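Local coordinates for ribulose bisphosphate carboxylase (Hyperthermus butylicus DSM 5456, PDB 6HUN), which probably catalyses the addition of CO2 and water to ribulose 1,5-bisphosphate, giving two molecules of 3-phosphoglycerate, as part of an archaeal AMP degradation pathway, at residues A[41-46]-A[138-143]; A[60-65]-A[127-132]; A[108-113]-A[144-149]; A[315-320]-A[368-373]. All blocks are in the same frame, centred on the assembly; numbering follows the deposited sequence.

Contact 1. Residues A[41-46]-A[138-143]; sequences VIAVFR and EDVYFP
Asp139 OD1 is gripped twice, by the N-H of the following residue and by the ammonium group of Lys317 on helix 312-322, which makes a salt bridge to it. The bond from Val140 N to Asp139 OD1 is short (2.7 Å) but bent, at 136°, and meets the carboxylate from above its plane. With CG anti to the backbone N, the group is carried away from strand 41-46, and its second oxygen, OD2, accepts the N-H of Leu366. The two strands run antiparallel and share four backbone bonds. Ile42 and Tyr141 form a reciprocal pair, of which Tyr141 N to Ile42 O is the shorter at 2.7 Å. The straightest is Val44 N to Asp139 O, at 173°. Beside it, Glu138 N reaches Val44 O at 2.9 Å. On the sheet face bearing Ala43 and Val140, the methyls Val41 CG1 and Val140 CG1 are pressed to a tight 3.5 Å, while Val41 CG2 lies against Pro143 CD at 3.6 Å. At the far end Glu138, bent at its second torsion, lays OE2 alongside Arg46 CB at 3.3 Å. A water bridges this oxygen to Arg46 NH1, although Glu138 makes its direct ion pair through OE1 with Arg136, and Arg46 with Asp96. Glu138 and Asp139 opposite Val44 make a classic beta bulge, here set in the interior strand pair of the mixed sheet of the Rubisco N-terminal domain.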
loop_
_atom_site.group_PDB
_atom_site.type_symbol
_atom_site.label_atom_id
_atom_site.label_comp_id
_atom_site.label_asym_id
_atom_site.label_seq_id
_atom_site.Cartn_x
_atom_site.Cartn_y
_atom_site.Cartn_z
ATOM N N VAL A 41 -9.209 -8.898 19.332
ATOM C CA VAL A 41 -8.574 -9.171 18.037
ATOM C C VAL A 41 -7.402 -10.108 18.260
ATOM O O VAL A 41 -6.618 -9.921 19.193
ATOM C CB VAL A 41 -8.098 -7.869 17.374
ATOM C CG1 VAL A 41 -7.120 -8.175 16.129
ATOM C CG2 VAL A 41 -9.264 -6.997 17.011
ATOM N N ILE A 42 -7.271 -11.124 17.407
ATOM C CA ILE A 42 -6.180 -12.087 17.480
ATOM C C ILE A 42 -5.408 -12.041 16.162
ATOM O O ILE A 42 -6.007 -12.271 15.118
ATOM C CB ILE A 42 -6.727 -13.506 17.707
ATOM C CG1 ILE A 42 -7.573 -13.572 19.022
ATOM C CG2 ILE A 42 -5.579 -14.499 17.688
ATOM C CD1 ILE A 42 -6.696 -13.514 20.145
ATOM N N ALA A 43 -4.100 -11.824 16.216
ATOM C CA ALA A 43 -3.235 -11.914 15.027
ATOM C C ALA A 43 -2.364 -13.160 15.147
ATOM O O ALA A 43 -1.836 -13.436 16.228
ATOM C CB ALA A 43 -2.330 -10.671 14.898
ATOM N N VAL A 44 -2.138 -13.866 14.035
ATOM C CA VAL A 44 -1.161 -14.939 13.988
ATOM C C VAL A 44 -0.038 -14.546 13.023
ATOM O O VAL A 44 -0.283 -14.211 11.847
ATOM C CB VAL A 44 -1.790 -16.298 13.653
ATOM C CG1 VAL A 44 -2.640 -16.212 12.405
ATOM C CG2 VAL A 44 -0.681 -17.326 13.529
ATOM N N PHE A 45 1.164 -14.483 13.563
ATOM C CA PHE A 45 2.356 -14.010 12.864
ATOM C C PHE A 45 3.276 -15.195 12.659
ATOM O O PHE A 45 3.394 -16.042 13.540
ATOM C CB PHE A 45 3.133 -12.952 13.675
ATOM C CG PHE A 45 2.361 -11.699 13.984
ATOM C CD1 PHE A 45 2.170 -10.708 13.018
ATOM C CD2 PHE A 45 1.919 -11.445 15.263
ATOM C CE1 PHE A 45 1.481 -9.510 13.373
ATOM C CE2 PHE A 45 1.240 -10.306 15.581
ATOM C CZ PHE A 45 1.002 -9.321 14.617
ATOM N N ARG A 46 3.981 -15.216 11.538
ATOM C CA ARG A 46 5.090 -16.153 11.366
ATOM C C ARG A 46 6.392 -15.367 11.544
ATOM O O ARG A 46 6.679 -14.461 10.755
ATOM C CB ARG A 46 5.008 -16.816 9.989
ATOM C CG ARG A 46 6.189 -17.790 9.801
ATOM C CD ARG A 46 6.042 -18.519 8.418
ATOM N NE ARG A 46 7.020 -19.611 8.303
ATOM C CZ ARG A 46 6.960 -20.532 7.342
ATOM N NH1 ARG A 46 5.984 -20.479 6.434
ATOM N NH2 ARG A 46 7.866 -21.527 7.301
ATOM N N GLU A 138 -0.133 -13.733 9.014
ATOM C CA GLU A 138 -0.824 -14.813 8.317
ATOM C C GLU A 138 -2.356 -14.628 8.317
ATOM O O GLU A 138 -3.030 -14.912 7.308
ATOM C CB GLU A 138 -0.476 -16.159 8.978
ATOM C CG GLU A 138 1.008 -16.500 9.069
ATOM C CD GLU A 138 1.615 -16.971 7.731
ATOM O OE1 GLU A 138 1.060 -16.739 6.641
ATOM O OE2 GLU A 138 2.740 -17.521 7.761
ATOM N N ASP A 139 -2.911 -14.176 9.441
ATOM C CA ASP A 139 -4.343 -14.026 9.555
ATOM C C ASP A 139 -4.633 -13.168 10.779
ATOM O O ASP A 139 -3.820 -13.069 11.696
ATOM C CB ASP A 139 -5.020 -15.410 9.721
ATOM C CG ASP A 139 -6.530 -15.364 9.428
ATOM O OD1 ASP A 139 -7.033 -14.272 9.031
ATOM O OD2 ASP A 139 -7.169 -16.447 9.521
ATOM N N VAL A 140 -5.849 -12.637 10.824
ATOM C CA VAL A 140 -6.293 -11.828 11.969
ATOM C C VAL A 140 -7.741 -12.167 12.148
ATOM O O VAL A 140 -8.492 -12.156 11.168
ATOM C CB VAL A 140 -6.115 -10.309 11.737
ATOM C CG1 VAL A 140 -6.660 -9.524 12.944
ATOM C CG2 VAL A 140 -4.624 -9.970 11.593
ATOM N N TYR A 141 -8.104 -12.481 13.403
ATOM C CA TYR A 141 -9.475 -12.749 13.788
ATOM C C TYR A 141 -10.060 -11.437 14.261
ATOM O O TYR A 141 -9.471 -10.772 15.137
ATOM C CB TYR A 141 -9.520 -13.760 14.921
ATOM C CG TYR A 141 -10.830 -13.651 15.716
ATOM C CD1 TYR A 141 -11.991 -14.179 15.194
ATOM C CD2 TYR A 141 -10.890 -12.988 16.929
ATOM C CE1 TYR A 141 -13.228 -14.117 15.900
ATOM C CE2 TYR A 141 -12.152 -12.887 17.669
ATOM C CZ TYR A 141 -13.290 -13.458 17.109
ATOM O OH TYR A 141 -14.520 -13.409 17.736
ATOM N N PHE A 142 -11.201 -11.068 13.681
ATOM C CA PHE A 142 -11.905 -9.846 14.039
ATOM C C PHE A 142 -13.130 -10.217 14.862
ATOM O O PHE A 142 -13.973 -10.972 14.359
ATOM C CB PHE A 142 -12.318 -9.068 12.800
ATOM C CG PHE A 142 -11.142 -8.576 12.015
ATOM C CD1 PHE A 142 -10.405 -7.515 12.497
ATOM C CD2 PHE A 142 -10.729 -9.222 10.897
ATOM C CE1 PHE A 142 -9.277 -7.062 11.798
ATOM C CE2 PHE A 142 -9.612 -8.747 10.167
ATOM C CZ PHE A 142 -8.901 -7.693 10.642
ATOM N N PRO A 143 -13.272 -9.735 16.097
ATOM C CA PRO A 143 -14.513 -10.066 16.890
ATOM C C PRO A 143 -15.712 -9.297 16.380
ATOM O O PRO A 143 -15.566 -8.253 15.733
ATOM C CB PRO A 143 -14.153 -9.640 18.314
ATOM C CG PRO A 143 -13.152 -8.568 18.168
ATOM C CD PRO A 143 -12.332 -8.903 16.882
HETATM O O HOH W 1 3.982 -18.431 5.769
#

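Contact 2. Residues A[60-65]-A[127-132]; sequences GRIAAE and FGMKAI
Packing is densest around the thioether of Met129, which reaches across from its loop to the flank of helix 55-65. Its chain runs straight out to the sulfur (chi2 -176°) and then bends at chi3, -50°, so that the terminal methyl is turned onto the helix: Met129 CE touches Ile62 CG1 at 3.7 Å, the two side chains crossing nearly at right angles. The sulfur is met by the aliphatic part of Glu65, with Met129 SD 3.6 Å from Glu65 CB. An alanine in place of Met129 would lose both sulfur and methyl, and would probably leave Ile62 and the Glu65 stem less firmly packed. Deeper in, Ile132 CD1 lies 3.9 Å from Ile62 CG1, and Ile62 goes on to Phe45, Val47 and Leu135. The helix is thereby fixed against one face of the N-terminal domain's sheet in an alpha/beta layer, while a type I turn from Met129 to Ile132 leads the loop into strand 132-141. The Arg61 side is looser, with one close carbon contact: its extended chain passes Ala131, Arg61 CD lying 3.6 Å from Ala131 CB, and its NE is paired with Asp57 one helical turn back. Water 2 links the two by weak bonds alone, 3.3 Å to both Arg61 NH1 and Ala131 N. At the other end Glu65 OE1 accepts from Asn125 and forms a salt bridge with Lys179 of the second subunit, a predicted substrate-binding residue, consistent with the Rubisco pattern of active sites completed by the partner's N-terminal domain.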
loop_
_atom_site.group_PDB
_atom_site.type_symbol
_atom_site.label_atom_id
_atom_site.label_comp_id
_atom_site.label_asym_id
_atom_site.label_seq_id
_atom_site.Cartn_x
_atom_site.Cartn_y
_atom_site.Cartn_z
ATOM N N GLY A 60 7.480 -10.443 22.309
ATOM C CA GLY A 60 7.092 -9.322 23.153
ATOM C C GLY A 60 7.362 -7.987 22.489
ATOM O O GLY A 60 6.608 -7.027 22.674
ATOM N N ARG A 61 8.425 -7.910 21.692
ATOM C CA ARG A 61 8.676 -6.682 20.953
ATOM C C ARG A 61 7.598 -6.436 19.932
ATOM O O ARG A 61 7.170 -5.297 19.768
ATOM C CB ARG A 61 10.037 -6.721 20.274
ATOM C CG ARG A 61 11.208 -6.466 21.240
ATOM C CD ARG A 61 12.490 -6.884 20.586
ATOM N NE ARG A 61 13.581 -6.865 21.547
ATOM C CZ ARG A 61 14.447 -5.865 21.631
ATOM N NH1 ARG A 61 14.326 -4.838 20.800
ATOM N NH2 ARG A 61 15.414 -5.887 22.555
ATOM N N ILE A 62 7.154 -7.492 19.225
ATOM C CA ILE A 62 6.042 -7.347 18.284
ATOM C C ILE A 62 4.784 -6.883 19.017
ATOM O O ILE A 62 4.115 -5.938 18.590
ATOM C CB ILE A 62 5.791 -8.662 17.526
ATOM C CG1 ILE A 62 6.957 -8.996 16.562
ATOM C CG2 ILE A 62 4.443 -8.595 16.733
ATOM C CD1 ILE A 62 6.852 -10.460 16.085
ATOM N N ALA A 63 4.452 -7.530 20.138
ATOM C CA ALA A 63 3.237 -7.157 20.861
ATOM C C ALA A 63 3.293 -5.707 21.351
ATOM O O ALA A 63 2.293 -4.987 21.269
ATOM C CB ALA A 63 2.994 -8.123 22.045
ATOM N N ALA A 64 4.441 -5.270 21.869
ATOM C CA ALA A 64 4.582 -3.896 22.363
ATOM C C ALA A 64 4.520 -2.894 21.223
ATOM O O ALA A 64 3.824 -1.876 21.301
ATOM C CB ALA A 64 5.905 -3.737 23.119
ATOM N N GLU A 65 5.266 -3.153 20.160
ATOM C CA GLU A 65 5.325 -2.184 19.072
ATOM C C GLU A 65 3.977 -2.047 18.372
ATOM O O GLU A 65 3.646 -0.957 17.890
ATOM C CB GLU A 65 6.426 -2.580 18.089
ATOM C CG GLU A 65 6.494 -1.741 16.767
ATOM C CD GLU A 65 6.880 -0.284 16.977
ATOM O OE1 GLU A 65 6.373 0.584 16.237
ATOM O OE2 GLU A 65 7.685 0.001 17.886
ATOM N N PHE A 127 7.250 -4.607 10.881
ATOM C CA PHE A 127 7.956 -5.291 9.807
ATOM C C PHE A 127 9.408 -4.874 9.719
ATOM O O PHE A 127 10.219 -5.597 9.117
ATOM C CB PHE A 127 7.353 -4.942 8.452
ATOM C CG PHE A 127 6.057 -5.634 8.137
ATOM C CD1 PHE A 127 6.004 -7.046 7.967
ATOM C CD2 PHE A 127 4.889 -4.870 8.033
ATOM C CE1 PHE A 127 4.806 -7.674 7.652
ATOM C CE2 PHE A 127 3.662 -5.480 7.736
ATOM C CZ PHE A 127 3.644 -6.924 7.514
ATOM N N GLY A 128 9.739 -3.652 10.187
ATOM C CA GLY A 128 11.122 -3.205 10.069
ATOM C C GLY A 128 11.944 -3.269 11.342
ATOM O O GLY A 128 13.034 -2.697 11.391
ATOM N N MET A 129 11.481 -3.952 12.374
ATOM C CA MET A 129 12.227 -3.943 13.627
ATOM C C MET A 129 13.518 -4.761 13.488
ATOM O O MET A 129 13.529 -5.801 12.839
ATOM C CB MET A 129 11.346 -4.508 14.768
ATOM C CG MET A 129 10.124 -3.627 15.106
ATOM S SD MET A 129 9.215 -4.323 16.530
ATOM C CE MET A 129 9.045 -5.998 16.002
ATOM N N LYS A 130 14.611 -4.289 14.123
ATOM C CA LYS A 130 15.903 -4.974 14.002
ATOM C C LYS A 130 15.900 -6.380 14.616
ATOM O O LYS A 130 16.702 -7.247 14.217
ATOM C CB LYS A 130 17.013 -4.154 14.688
ATOM C CG LYS A 130 17.180 -2.687 14.287
ATOM C CD LYS A 130 17.941 -1.952 15.425
ATOM C CE LYS A 130 18.918 -2.946 16.103
ATOM N NZ LYS A 130 19.329 -2.622 17.511
ATOM N N ALA A 131 15.057 -6.626 15.619
ATOM C CA ALA A 131 14.978 -7.936 16.249
ATOM C C ALA A 131 14.359 -8.996 15.346
ATOM O O ALA A 131 14.372 -10.185 15.697
ATOM C CB ALA A 131 14.150 -7.846 17.536
ATOM N N ILE A 132 13.801 -8.593 14.207
ATOM C CA ILE A 132 13.042 -9.476 13.330
ATOM C C ILE A 132 13.834 -9.668 12.051
ATOM O O ILE A 132 14.110 -8.689 11.335
ATOM C CB ILE A 132 11.651 -8.890 12.994
ATOM C CG1 ILE A 132 11.036 -8.231 14.209
ATOM C CG2 ILE A 132 10.717 -10.003 12.560
ATOM C CD1 ILE A 132 10.645 -9.271 15.285
HETATM O O HOH W 2 13.677 -4.380 17.608
#

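Contact 3. Residues A[108-113]-A[144-149]; sequences ELFEEG and PSYLET
Direct hydrogen bonding is concentrated in the hydroxyl of Thr149, which relays between the two segments. Thr149 OG1 sits in the crowded position between backbone N and carbonyl carbon (chi1 68°); there it accepts from Gly113 N at 2.8 Å, through a bond bent to 141°, and donates to Tyr146 O, also at 2.8 Å. That carbonyl takes Thr149 N as well, so two donors hold it. Gly113 has positive phi, and a beta carbon at this position would clash with Thr149 O. A second polar link is indirect: water 3 donates to Glu111 O at 2.7 Å and accepts from Tyr146 OH at 2.6 Å, lying in the plane of the phenol ring at its edge. Apolar contact comes from Phe110, whose CB rests 3.5 Å from Tyr146 CE1. The two rings meet obliquely, their centroids 5.3 Å apart, while Leu109 CB lies over the centre of one face of the Phe110 ring. The methyl of Thr149, CG2, only brushes CB and CG of Glu112. Charge is directed outward from the contact, with Glu111 OE2 in a salt bridge to Arg254 of the second subunit. Phe110 packs on helix 115-122 through Ser121 and Ile122, Tyr146 meets Phe118 of the same helix, and both rings touch Val41, so that helix 144-147 and the loop after strand 99-105 join beside the start of strand 41-49.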
loop_
_atom_site.group_PDB
_atom_site.type_symbol
_atom_site.label_atom_id
_atom_site.label_comp_id
_atom_site.label_asym_id
_atom_site.label_seq_id
_atom_site.Cartn_x
_atom_site.Cartn_y
_atom_site.Cartn_z
ATOM N N GLU A 108 -10.248 -1.887 21.967
ATOM C CA GLU A 108 -10.111 -0.449 22.170
ATOM C C GLU A 108 -8.835 0.123 21.551
ATOM O O GLU A 108 -8.692 1.350 21.488
ATOM C CB GLU A 108 -10.150 -0.138 23.677
ATOM C CG GLU A 108 -11.475 -0.446 24.348
ATOM C CD GLU A 108 -11.713 -1.935 24.607
ATOM O OE1 GLU A 108 -12.878 -2.295 24.931
ATOM O OE2 GLU A 108 -10.759 -2.748 24.486
ATOM N N LEU A 109 -7.904 -0.721 21.098
ATOM C CA LEU A 109 -6.750 -0.178 20.371
ATOM C C LEU A 109 -7.136 0.425 19.022
ATOM O O LEU A 109 -6.349 1.203 18.445
ATOM C CB LEU A 109 -5.715 -1.272 20.129
ATOM C CG LEU A 109 -4.815 -1.779 21.251
ATOM C CD1 LEU A 109 -4.026 -2.973 20.766
ATOM C CD2 LEU A 109 -3.861 -0.654 21.767
ATOM N N PHE A 110 -8.255 -0.013 18.424
ATOM C CA PHE A 110 -8.533 0.250 17.007
ATOM C C PHE A 110 -9.628 1.307 16.849
ATOM O O PHE A 110 -10.610 1.309 17.596
ATOM C CB PHE A 110 -8.909 -1.078 16.310
ATOM C CG PHE A 110 -7.849 -2.158 16.517
ATOM C CD1 PHE A 110 -6.645 -2.110 15.809
ATOM C CD2 PHE A 110 -8.047 -3.202 17.425
ATOM C CE1 PHE A 110 -5.666 -3.084 15.995
ATOM C CE2 PHE A 110 -7.087 -4.164 17.638
ATOM C CZ PHE A 110 -5.901 -4.137 16.911
ATOM N N GLU A 111 -9.462 2.220 15.886
ATOM C CA GLU A 111 -10.541 3.145 15.576
ATOM C C GLU A 111 -11.627 2.414 14.792
ATOM O O GLU A 111 -11.339 1.642 13.859
ATOM C CB GLU A 111 -10.052 4.339 14.771
ATOM C CG GLU A 111 -11.207 5.346 14.558
ATOM C CD GLU A 111 -10.832 6.572 13.712
ATOM O OE1 GLU A 111 -9.657 6.952 13.668
ATOM O OE2 GLU A 111 -11.764 7.201 13.138
ATOM N N GLU A 112 -12.886 2.689 15.139
ATOM C CA GLU A 112 -13.991 2.005 14.478
ATOM C C GLU A 112 -13.963 2.234 12.984
ATOM O O GLU A 112 -13.893 3.375 12.528
ATOM C CB GLU A 112 -15.337 2.576 14.989
ATOM C CG GLU A 112 -15.608 2.379 16.401
ATOM C CD GLU A 112 -15.086 3.506 17.343
ATOM O OE1 GLU A 112 -15.841 3.780 18.319
ATOM O OE2 GLU A 112 -13.936 4.049 17.169
ATOM N N GLY A 113 -14.209 1.161 12.220
ATOM C CA GLY A 113 -14.378 1.278 10.781
ATOM C C GLY A 113 -13.176 1.763 9.986
ATOM O O GLY A 113 -13.357 2.214 8.852
ATOM N N PRO A 144 -16.945 -9.768 16.693
ATOM C CA PRO A 144 -18.136 -9.147 16.112
ATOM C C PRO A 144 -18.230 -7.657 16.342
ATOM O O PRO A 144 -18.718 -6.944 15.472
ATOM C CB PRO A 144 -19.301 -9.893 16.825
ATOM C CG PRO A 144 -18.744 -11.200 17.165
ATOM C CD PRO A 144 -17.248 -11.012 17.411
ATOM N N SER A 145 -17.840 -7.161 17.511
ATOM C CA SER A 145 -18.078 -5.759 17.825
ATOM C C SER A 145 -17.167 -4.863 17.010
ATOM O O SER A 145 -17.498 -3.707 16.724
ATOM C CB SER A 145 -17.870 -5.528 19.316
ATOM O OG SER A 145 -16.547 -5.928 19.642
ATOM N N TYR A 146 -16.024 -5.388 16.610
ATOM C CA TYR A 146 -15.161 -4.617 15.749
ATOM C C TYR A 146 -15.504 -4.854 14.280
ATOM O O TYR A 146 -15.543 -3.900 13.487
ATOM C CB TYR A 146 -13.733 -5.009 16.076
ATOM C CG TYR A 146 -12.662 -4.241 15.289
ATOM C CD1 TYR A 146 -12.666 -2.850 15.197
ATOM C CD2 TYR A 146 -11.672 -4.933 14.651
ATOM C CE1 TYR A 146 -11.650 -2.163 14.466
ATOM C CE2 TYR A 146 -10.669 -4.267 13.920
ATOM C CZ TYR A 146 -10.661 -2.912 13.840
ATOM O OH TYR A 146 -9.636 -2.343 13.100
ATOM N N LEU A 147 -15.765 -6.120 13.920
ATOM C CA LEU A 147 -16.064 -6.463 12.529
ATOM C C LEU A 147 -17.294 -5.705 12.043
ATOM O O LEU A 147 -17.315 -5.200 10.922
ATOM C CB LEU A 147 -16.245 -7.980 12.387
ATOM C CG LEU A 147 -16.512 -8.520 10.992
ATOM C CD1 LEU A 147 -15.302 -8.207 10.100
ATOM C CD2 LEU A 147 -16.746 -10.005 10.975
ATOM N N GLU A 148 -18.306 -5.539 12.907
ATOM C CA GLU A 148 -19.483 -4.827 12.433
ATOM C C GLU A 148 -19.293 -3.323 12.282
ATOM O O GLU A 148 -20.228 -2.667 11.821
ATOM C CB GLU A 148 -20.682 -5.120 13.367
ATOM C CG GLU A 148 -20.567 -4.564 14.783
ATOM C CD GLU A 148 -21.721 -5.064 15.704
ATOM O OE1 GLU A 148 -22.300 -6.147 15.430
ATOM O OE2 GLU A 148 -22.063 -4.368 16.693
ATOM N N THR A 149 -18.136 -2.713 12.617
ATOM C CA THR A 149 -17.965 -1.310 12.280
ATOM C C THR A 149 -17.599 -1.093 10.811
ATOM O O THR A 149 -17.473 0.060 10.365
ATOM C CB THR A 149 -16.910 -0.679 13.218
ATOM O OG1 THR A 149 -15.589 -1.194 12.970
ATOM C CG2 THR A 149 -17.282 -0.965 14.666
HETATM O O HOH W 3 -9.252 0.182 12.983
#

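Contact 4. Residues A[315-320]-A[368-373]; sequences VAKLAR and QPWSNI
The indole of Trp370 is sandwiched: Gln368 CG lies over one face, toward the rim, the Arg320 side chain covers the opposite face, and Ile373 CG1 sits at the edge, in the ring plane. Arg320, extended from CG to NE, meets the indole tip to tip with its guanidinium stacked at 12°. This is a cation-pi contact, with CZ of Arg320 3.7 Å from the centroid of the five-membered ring of Trp370, while Arg320 CD makes a CH-pi contact with the six-membered ring. Backbone oxygens hold the guanidinium in place: Arg320 NH2 donates to Ile373 O at 3.1 Å, from above that carbonyl's plane, NH1 to Ile350 O and Glu353 O, and NE to Lys374 O. An alanine in place of Trp370 would remove the whole stacking surface and would probably leave the buried Arg320 charge less well stabilised. Lys317 CG touches the far corner of the indole, 3.6 Å from Trp370 CH2; bent at chi3, the chain then brings Lys317 NZ to a lone pair of Gln368 OE1 at 3.0 Å. Val140 O accepts from the same ammonium group, while Gln368 NE2 donates to Pro369 O at 2.8 Å. The type II turn from Trp370 to Ile373 thus lies between helix 312-322 of the barrel, the end of helix 339-352, whose Ile350 packs on Lys317 and Trp370, and helix 144-147, whose Leu147 packs on Gln368, Trp370 and Ile373.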
loop_
_atom_site.group_PDB
_atom_site.type_symbol
_atom_site.label_atom_id
_atom_site.label_comp_id
_atom_site.label_asym_id
_atom_site.label_seq_id
_atom_site.Cartn_x
_atom_site.Cartn_y
_atom_site.Cartn_z
ATOM N N VAL A 315 -5.172 -10.200 3.002
ATOM C CA VAL A 315 -5.523 -9.085 2.133
ATOM C C VAL A 315 -6.967 -9.267 1.627
ATOM O O VAL A 315 -7.735 -8.307 1.543
ATOM C CB VAL A 315 -4.538 -9.036 0.955
ATOM C CG1 VAL A 315 -5.024 -8.021 -0.140
ATOM C CG2 VAL A 315 -3.108 -8.726 1.456
ATOM N N ALA A 316 -7.332 -10.499 1.249
ATOM C CA ALA A 316 -8.697 -10.763 0.792
ATOM C C ALA A 316 -9.731 -10.534 1.891
ATOM O O ALA A 316 -10.805 -9.947 1.653
ATOM C CB ALA A 316 -8.834 -12.224 0.244
ATOM N N LYS A 317 -9.419 -10.940 3.114
ATOM C CA LYS A 317 -10.336 -10.681 4.227
ATOM C C LYS A 317 -10.516 -9.180 4.474
ATOM O O LYS A 317 -11.647 -8.696 4.663
ATOM C CB LYS A 317 -9.769 -11.396 5.459
ATOM C CG LYS A 317 -10.411 -11.022 6.731
ATOM C CD LYS A 317 -9.720 -11.774 7.858
ATOM C CE LYS A 317 -10.501 -12.957 8.234
ATOM N NZ LYS A 317 -10.101 -13.546 9.546
ATOM N N LEU A 318 -9.437 -8.407 4.397
ATOM C CA LEU A 318 -9.583 -6.954 4.608
ATOM C C LEU A 318 -10.363 -6.325 3.450
ATOM O O LEU A 318 -11.113 -5.382 3.648
ATOM C CB LEU A 318 -8.196 -6.298 4.728
ATOM C CG LEU A 318 -7.364 -6.732 5.970
ATOM C CD1 LEU A 318 -5.906 -6.202 5.814
ATOM C CD2 LEU A 318 -7.935 -6.132 7.189
ATOM N N ALA A 319 -10.136 -6.805 2.219
ATOM C CA ALA A 319 -10.910 -6.304 1.074
ATOM C C ALA A 319 -12.417 -6.553 1.232
ATOM O O ALA A 319 -13.249 -5.682 0.932
ATOM C CB ALA A 319 -10.393 -6.981 -0.195
ATOM N N ARG A 320 -12.781 -7.705 1.786
ATOM C CA ARG A 320 -14.183 -7.999 2.015
ATOM C C ARG A 320 -14.757 -7.099 3.108
ATOM O O ARG A 320 -15.864 -6.573 2.980
ATOM C CB ARG A 320 -14.309 -9.467 2.405
ATOM C CG ARG A 320 -15.771 -9.815 2.780
ATOM C CD ARG A 320 -15.900 -11.380 2.944
ATOM N NE ARG A 320 -17.292 -11.745 3.322
ATOM C CZ ARG A 320 -17.688 -12.971 3.679
ATOM N NH1 ARG A 320 -16.802 -13.959 3.735
ATOM N NH2 ARG A 320 -18.967 -13.200 4.021
ATOM N N GLN A 368 -13.445 -17.560 11.716
ATOM C CA GLN A 368 -13.958 -16.206 11.473
ATOM C C GLN A 368 -15.448 -16.238 11.090
ATOM O O GLN A 368 -15.780 -16.546 9.938
ATOM C CB GLN A 368 -13.151 -15.476 10.387
ATOM C CG GLN A 368 -13.726 -14.081 10.109
ATOM C CD GLN A 368 -13.436 -13.121 11.259
ATOM O OE1 GLN A 368 -12.271 -12.721 11.463
ATOM N NE2 GLN A 368 -14.450 -12.743 11.989
ATOM N N PRO A 369 -16.364 -15.875 12.006
ATOM C CA PRO A 369 -17.748 -15.600 11.578
ATOM C C PRO A 369 -17.827 -14.260 10.856
ATOM O O PRO A 369 -17.057 -13.332 11.109
ATOM C CB PRO A 369 -18.561 -15.573 12.897
ATOM C CG PRO A 369 -17.550 -15.664 14.042
ATOM C CD PRO A 369 -16.141 -15.481 13.410
ATOM N N TRP A 370 -18.759 -14.167 9.922
ATOM C CA TRP A 370 -18.879 -12.970 9.092
ATOM C C TRP A 370 -20.255 -12.342 9.265
ATOM O O TRP A 370 -20.867 -11.862 8.305
ATOM C CB TRP A 370 -18.632 -13.314 7.621
ATOM C CG TRP A 370 -17.214 -13.540 7.259
ATOM C CD1 TRP A 370 -16.583 -14.724 7.097
ATOM C CD2 TRP A 370 -16.270 -12.527 6.960
ATOM N NE1 TRP A 370 -15.281 -14.540 6.715
ATOM C CE2 TRP A 370 -15.052 -13.181 6.630
ATOM C CE3 TRP A 370 -16.314 -11.123 6.987
ATOM C CZ2 TRP A 370 -13.909 -12.487 6.305
ATOM C CZ3 TRP A 370 -15.144 -10.436 6.616
ATOM C CH2 TRP A 370 -13.982 -11.122 6.290
ATOM N N SER A 371 -20.783 -12.395 10.484
ATOM C CA SER A 371 -22.106 -11.834 10.725
ATOM C C SER A 371 -22.206 -10.413 10.163
ATOM O O SER A 371 -21.305 -9.593 10.391
ATOM C CB SER A 371 -22.352 -11.841 12.231
ATOM O OG SER A 371 -23.712 -12.009 12.489
ATOM N N ASN A 372 -23.239 -10.157 9.345
ATOM C CA ASN A 372 -23.491 -8.843 8.738
ATOM C C ASN A 372 -22.468 -8.409 7.669
ATOM O O ASN A 372 -22.273 -7.210 7.447
ATOM C CB ASN A 372 -23.556 -7.750 9.809
ATOM C CG ASN A 372 -24.574 -8.080 10.872
ATOM O OD1 ASN A 372 -24.293 -7.997 12.069
ATOM N ND2 ASN A 372 -25.744 -8.527 10.433
ATOM N N ILE A 373 -21.732 -9.310 7.046
ATOM C CA ILE A 373 -20.788 -8.930 5.984
ATOM C C ILE A 373 -21.108 -9.851 4.796
ATOM O O ILE A 373 -20.955 -11.049 4.912
ATOM C CB ILE A 373 -19.311 -9.102 6.415
ATOM C CG1 ILE A 373 -18.949 -8.331 7.716
ATOM C CG2 ILE A 373 -18.378 -8.726 5.245
ATOM C CD1 ILE A 373 -18.827 -6.878 7.585
#

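From the N terminus the chain opens contact 1 at 41-46, contact 2 at 60-65 and contact 3 at 108-113. Contact 2 closes first, at 127-132, and so lies wholly within the loop of contact 1, which closes at 138-143; contact 3 closes directly afterwards at 144-149 and crosses both. Together they tie the helix 55-65 and the loop after strand 99-105 to the N-terminal sheet. Contact 4 follows in series, opening at 315-320 and closing at 368-373 in the catalytic barrel domain, yet Phe142 N bonds to Gln368 OE1, and with helix 144-147 this ties the two domains together. Contacts 2 and 3 both touch the second subunit.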